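3-HSA hydroxylase, oxygenase (PDB 2RFQ) catalyses, as the oxygenase component of a flavin-dependent two-component monooxygenase, the FMNH2-dependent ortho-hydroxylation of the steroid-derived phenol 3-HSA during cholesterol breakdown. Local coordinates at residues S100-D106 with T204-L208; A151-V157 with F166-L170. One frame throughout, in Å; residues are numbered along the deposited sequence.

Contact 1. Residues S100-D106 with T204-L208; sequences SQQAQED and THRVL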
loop_
_atom_site.group_PDB
_atom_site.type_symbol
_atom_site.label_atom_id
_atom_site.label_comp_id
_atom_site.label_asym_id
_atom_site.label_seq_id
_atom_site.Cartn_x
_atom_site.Cartn_y
_atom_site.Cartn_z
ATOM N N SER A 100 6.377 -6.938 45.948
ATOM C CA SER A 100 6.984 -6.835 47.274
ATOM C C SER A 100 8.240 -7.702 47.363
ATOM O O SER A 100 8.352 -8.756 46.689
ATOM C CB SER A 100 5.973 -7.281 48.338
ATOM O OG SER A 100 5.751 -8.684 48.236
ATOM N N GLN A 101 9.167 -7.280 48.227
ATOM C CA GLN A 101 10.355 -8.062 48.502
ATOM C C GLN A 101 9.975 -9.484 48.918
ATOM O O GLN A 101 10.645 -10.457 48.540
ATOM C CB GLN A 101 11.179 -7.389 49.610
ATOM C CG GLN A 101 12.400 -8.178 50.035
ATOM C CD GLN A 101 13.516 -8.159 49.005
ATOM O OE1 GLN A 101 13.644 -7.216 48.219
ATOM N NE2 GLN A 101 14.340 -9.215 49.010
ATOM N N GLN A 102 8.889 -9.612 49.680
ATOM C CA GLN A 102 8.475 -10.923 50.182
ATOM C C GLN A 102 8.058 -11.827 49.037
ATOM O O GLN A 102 8.385 -13.010 49.029
ATOM C CB GLN A 102 7.340 -10.773 51.194
ATOM C CG GLN A 102 6.934 -12.070 51.868
ATOM C CD GLN A 102 5.743 -11.863 52.823
ATOM O OE1 GLN A 102 5.382 -10.720 53.163
ATOM N NE2 GLN A 102 5.135 -12.961 53.264
ATOM N N ALA A 103 7.346 -11.265 48.057
ATOM C CA ALA A 103 6.946 -12.039 46.869
ATOM C C ALA A 103 8.178 -12.517 46.079
ATOM O O ALA A 103 8.253 -13.674 45.653
ATOM C CB ALA A 103 6.037 -11.206 45.974
ATOM N N GLN A 104 9.162 -11.638 45.917
ATOM C CA GLN A 104 10.410 -12.037 45.232
ATOM C C GLN A 104 11.137 -13.139 45.995
ATOM O O GLN A 104 11.659 -14.064 45.396
ATOM C CB GLN A 104 11.342 -10.845 45.071
ATOM C CG GLN A 104 10.787 -9.739 44.198
ATOM C CD GLN A 104 11.605 -8.473 44.332
ATOM O OE1 GLN A 104 12.818 -8.488 44.121
ATOM N NE2 GLN A 104 10.950 -7.382 44.738
ATOM N N GLU A 105 11.163 -13.033 47.325
ATOM C CA GLU A 105 11.741 -14.073 48.160
ATOM C C GLU A 105 10.968 -15.398 47.989
ATOM O O GLU A 105 11.569 -16.471 47.885
ATOM C CB GLU A 105 11.771 -13.628 49.630
ATOM C CG GLU A 105 12.249 -14.720 50.600
ATOM C CD GLU A 105 13.752 -14.983 50.554
ATOM O OE1 GLU A 105 14.527 -14.075 50.169
ATOM O OE2 GLU A 105 14.164 -16.113 50.928
ATOM N N ASP A 106 9.636 -15.328 47.940
ATOM C CA ASP A 106 8.824 -16.531 47.681
ATOM C C ASP A 106 9.249 -17.271 46.421
ATOM O O ASP A 106 9.342 -18.498 46.413
ATOM C CB ASP A 106 7.335 -16.183 47.591
ATOM C CG ASP A 106 6.731 -15.770 48.925
ATOM O OD1 ASP A 106 7.351 -15.975 49.982
ATOM O OD2 ASP A 106 5.609 -15.239 48.894
ATOM N N THR A 204 -2.039 -10.996 50.021
ATOM C CA THR A 204 -1.840 -9.587 49.673
ATOM C C THR A 204 -0.470 -9.286 49.074
ATOM O O THR A 204 -0.366 -8.598 48.048
ATOM C CB THR A 204 -2.060 -8.697 50.911
ATOM O OG1 THR A 204 -3.394 -8.905 51.382
ATOM C CG2 THR A 204 -1.851 -7.223 50.563
ATOM N N HIS A 205 0.586 -9.811 49.693
ATOM C CA HIS A 205 1.947 -9.474 49.242
ATOM C C HIS A 205 2.275 -10.003 47.847
ATOM O O HIS A 205 3.247 -9.572 47.240
ATOM C CB HIS A 205 3.007 -9.902 50.276
ATOM C CG HIS A 205 3.274 -11.375 50.308
ATOM N ND1 HIS A 205 2.527 -12.257 51.063
ATOM C CD2 HIS A 205 4.223 -12.120 49.694
ATOM C CE1 HIS A 205 2.996 -13.480 50.902
ATOM N NE2 HIS A 205 4.029 -13.424 50.078
ATOM N N ARG A 206 1.454 -10.927 47.362
ATOM C CA ARG A 206 1.652 -11.529 46.040
ATOM C C ARG A 206 0.728 -10.924 44.968
ATOM O O ARG A 206 0.514 -11.514 43.905
ATOM C CB ARG A 206 1.443 -13.041 46.131
ATOM C CG ARG A 206 2.552 -13.759 46.885
ATOM C CD ARG A 206 2.396 -15.254 46.671
ATOM N NE ARG A 206 3.238 -16.028 47.584
ATOM C CZ ARG A 206 2.982 -17.291 47.913
ATOM N NH1 ARG A 206 1.911 -17.909 47.413
ATOM N NH2 ARG A 206 3.789 -17.942 48.746
ATOM N N VAL A 207 0.211 -9.724 45.230
ATOM C CA VAL A 207 -0.661 -9.054 44.262
ATOM C C VAL A 207 -0.169 -7.632 44.009
ATOM O O VAL A 207 0.148 -6.906 44.950
ATOM C CB VAL A 207 -2.132 -9.050 44.760
ATOM C CG1 VAL A 207 -3.040 -8.318 43.766
ATOM C CG2 VAL A 207 -2.594 -10.474 44.961
ATOM N N LEU A 208 -0.074 -7.248 42.733
ATOM C CA LEU A 208 0.471 -5.931 42.393
ATOM C C LEU A 208 -0.432 -5.186 41.426
ATOM O O LEU A 208 -0.741 -5.693 40.352
ATOM C CB LEU A 208 1.856 -6.072 41.760
ATOM C CG LEU A 208 2.547 -4.772 41.313
ATOM C CD1 LEU A 208 2.811 -3.817 42.467
ATOM C CD2 LEU A 208 3.865 -5.103 40.618
HETATM O O HOH W 1 3.565 -7.207 45.709
#
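An N-capped helix start is docked here on the turn that leads into strand 207-209, where the N-terminal helical domain meets the beta domain. Ser100 is the N-cap of the helix that begins at Gln101. Its OG accepts from Ala103 N at 3.0 Å, the capping bond, and donates to His205 O at 2.8 Å, so a small hydroxyl serves both segments at once. Water 1 doubles the link, accepting from Ser100 N at 2.8 Å and donating to His205 O, also at 2.8 Å. Ala103, one turn on, is small enough to let the backbones approach, with 5.4 Å between Ala103 CA and Arg206 CA; Ala103 CB lies 3.5 Å from His205 O. The His205 side chain, chi1 near +75°, reaches along the helix. Gln102 CG makes a CH-pi contact over the ring face, 3.8 Å from its centroid, while at the ring edge His205 NE2 donates to Asp106 OD2 at 2.7 Å. The same oxygen takes Arg206 NE at 2.8 Å in a salt bridge, with a weak hydrogen bond from Arg206 NH2 to Asp106 OD2 at 3.3 Å. An aspartate suits this place because its negative carboxylate can accept from both side-chain donors through OD2. Trp150 packs against both Asp106 and Arg206. Through its backbone, Arg206 also pairs with Leu170 of strand 162-172, so the turn is fixed to the sheet as well as to the helix. This is a surface contact, away from the probable FMN site, joining the helical and beta domains of the acyl-CoA dehydrogenase fold.

Contact 2. Residues A151-V157 with F166-L170; sequences AVLGGPV and FVSFL
Phe166 lays its ring across the glycine backbone of the partner strand: with chi1 near -164° and chi2 near 97°, one face covers Gly155, whose CA makes a CH-pi contact 4.1 Å from the ring centroid and whose N lies 3.6 Å from Phe166 CZ. Gly154 suits the place because a CB there would sit only 3.4 Å from Phe166 CE2. Strands 151-157 and 166-170 run antiparallel, axes 4.2 Å apart at closest approach, directions 154° apart. Leu153 and Phe169 (CA to CA 5.0 Å) form a hydrogen-bonded pair, Leu153 N to Phe169 O 2.9 Å and Phe169 N to Leu153 O 2.8 Å. Gly155 and Val167 (CA to CA 5.7 Å) form the next, Gly155 N to Val167 O 3.0 Å and Val167 N to Gly155 O 2.9 Å. The non-hydrogen-bonded pairs have CA-CA distances of 4.5 Å (Val152-Leu170) and 4.4 Å (Gly154-Ser168, Pro156-Phe166); proline is tolerated at 156 since this pairing needs no NH. The strands are arms of a beta hairpin in the acyl-CoA dehydrogenase beta domain, strand 116-119 flanking the first. Gly155 is fully extended, phi/psi -177/171; a CB there would be crowded by Pro156 CD (3.1 Å), so glycine fits. On the face of Val152 and Phe166, Val152 CG1 (chi1 m) meets Leu170 CD1 (chi1 t, chi2 p) at 3.8 Å; Val152 also touches Tyr120, probably part of the FMN site. On the other, Phe169 (chi1 -56°, chi2 -81°) brings CZ to 3.8 Å from Pro156 O at its ring edge. Val157 CG2 packs 3.8 Å from Val167 CG2 and 4.3 Å from Phe169 CZ.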
loop_
_atom_site.group_PDB
_atom_site.type_symbol
_atom_site.label_atom_id
_atom_site.label_comp_id
_atom_site.label_asym_id
_atom_site.label_seq_id
_atom_site.Cartn_x
_atom_site.Cartn_y
_atom_site.Cartn_z
ATOM N N ALA A 151 2.935 -18.260 37.957
ATOM C CA ALA A 151 2.318 -17.432 36.909
ATOM C C ALA A 151 1.903 -16.109 37.488
ATOM O O ALA A 151 1.540 -16.032 38.667
ATOM C CB ALA A 151 1.107 -18.132 36.302
ATOM N N VAL A 152 1.987 -15.059 36.670
ATOM C CA VAL A 152 1.352 -13.789 37.021
ATOM C C VAL A 152 0.170 -13.581 36.088
ATOM O O VAL A 152 0.283 -13.669 34.848
ATOM C CB VAL A 152 2.328 -12.593 36.987
ATOM C CG1 VAL A 152 3.286 -12.662 38.173
ATOM C CG2 VAL A 152 3.097 -12.531 35.659
ATOM N N LEU A 153 -0.985 -13.381 36.712
ATOM C CA LEU A 153 -2.261 -13.486 36.029
ATOM C C LEU A 153 -3.040 -12.201 36.207
ATOM O O LEU A 153 -3.286 -11.781 37.339
ATOM C CB LEU A 153 -3.039 -14.695 36.582
ATOM C CG LEU A 153 -2.304 -16.043 36.405
ATOM C CD1 LEU A 153 -3.035 -17.151 37.146
ATOM C CD2 LEU A 153 -2.153 -16.375 34.940
ATOM N N GLY A 154 -3.389 -11.560 35.086
ATOM C CA GLY A 154 -4.024 -10.229 35.127
ATOM C C GLY A 154 -5.528 -10.320 35.340
ATOM O O GLY A 154 -6.218 -11.151 34.740
ATOM N N GLY A 155 -6.061 -9.472 36.207
ATOM C CA GLY A 155 -7.502 -9.457 36.366
ATOM C C GLY A 155 -7.953 -8.396 37.335
ATOM O O GLY A 155 -7.118 -7.776 38.012
ATOM N N PRO A 156 -9.274 -8.182 37.401
ATOM C CA PRO A 156 -9.792 -7.238 38.373
ATOM C C PRO A 156 -9.839 -7.822 39.779
ATOM O O PRO A 156 -9.957 -9.047 39.972
ATOM C CB PRO A 156 -11.216 -6.975 37.872
ATOM C CG PRO A 156 -11.628 -8.295 37.288
ATOM C CD PRO A 156 -10.352 -8.815 36.617
ATOM N N VAL A 157 -9.737 -6.924 40.758
ATOM C CA VAL A 157 -10.075 -7.210 42.148
ATOM C C VAL A 157 -11.555 -6.912 42.339
ATOM O O VAL A 157 -12.038 -5.857 41.913
ATOM C CB VAL A 157 -9.239 -6.328 43.119
ATOM C CG1 VAL A 157 -9.850 -6.311 44.549
ATOM C CG2 VAL A 157 -7.807 -6.791 43.147
ATOM N N PHE A 166 -7.098 -3.131 38.843
ATOM C CA PHE A 166 -6.646 -4.160 37.909
ATOM C C PHE A 166 -5.235 -4.509 38.281
ATOM O O PHE A 166 -4.369 -3.634 38.339
ATOM C CB PHE A 166 -6.712 -3.698 36.466
ATOM C CG PHE A 166 -6.617 -4.833 35.481
ATOM C CD1 PHE A 166 -7.773 -5.387 34.932
ATOM C CD2 PHE A 166 -5.379 -5.370 35.133
ATOM C CE1 PHE A 166 -7.695 -6.458 34.032
ATOM C CE2 PHE A 166 -5.282 -6.433 34.236
ATOM C CZ PHE A 166 -6.449 -6.984 33.685
ATOM N N VAL A 167 -5.006 -5.795 38.539
ATOM C CA VAL A 167 -3.777 -6.239 39.194
ATOM C C VAL A 167 -3.219 -7.479 38.499
ATOM O O VAL A 167 -3.873 -8.054 37.620
ATOM C CB VAL A 167 -4.073 -6.609 40.672
ATOM C CG1 VAL A 167 -4.677 -5.428 41.428
ATOM C CG2 VAL A 167 -5.025 -7.804 40.732
ATOM N N SER A 168 -2.021 -7.884 38.908
ATOM C CA SER A 168 -1.521 -9.218 38.599
ATOM C C SER A 168 -1.473 -10.046 39.871
ATOM O O SER A 168 -0.930 -9.604 40.888
ATOM C CB SER A 168 -0.112 -9.163 37.988
ATOM O OG SER A 168 -0.141 -8.503 36.731
ATOM N N PHE A 169 -2.039 -11.247 39.798
ATOM C CA PHE A 169 -1.961 -12.208 40.892
ATOM C C PHE A 169 -0.797 -13.147 40.635
ATOM O O PHE A 169 -0.744 -13.813 39.587
ATOM C CB PHE A 169 -3.257 -13.020 40.965
ATOM C CG PHE A 169 -4.498 -12.177 41.104
ATOM C CD1 PHE A 169 -4.880 -11.666 42.351
ATOM C CD2 PHE A 169 -5.283 -11.892 39.991
ATOM C CE1 PHE A 169 -6.022 -10.879 42.453
ATOM C CE2 PHE A 169 -6.448 -11.108 40.101
ATOM C CZ PHE A 169 -6.813 -10.611 41.326
ATOM N N LEU A 170 0.129 -13.226 41.592
ATOM C CA LEU A 170 1.270 -14.143 41.485
ATOM C C LEU A 170 0.890 -15.454 42.187
ATOM O O LEU A 170 0.610 -15.456 43.393
ATOM C CB LEU A 170 2.522 -13.534 42.159
ATOM C CG LEU A 170 3.762 -14.433 42.343
ATOM C CD1 LEU A 170 4.411 -14.839 41.013
ATOM C CD2 LEU A 170 4.793 -13.707 43.272
#

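From the N terminus the chain runs through helices to 100-106, then through the strands of the beta domain, and returns at 204-208, where contact 1 closes a long loop of 97 intervening residues. Contact 2 lies wholly within that loop and closes a much tighter one, the hairpin of strands 150-159 and 162-172. The two do not cross, and their centres are about 13 Å apart. They meet at the antiparallel pairing of strands 162-172 and 207-209: Arg206 O lies 2.9 Å from Leu170 N and Leu208 O 2.9 Å from Ser168 N, both probable hydrogen bonds. Hairpin, returning strand and N-terminal-domain helix are thus joined in succession.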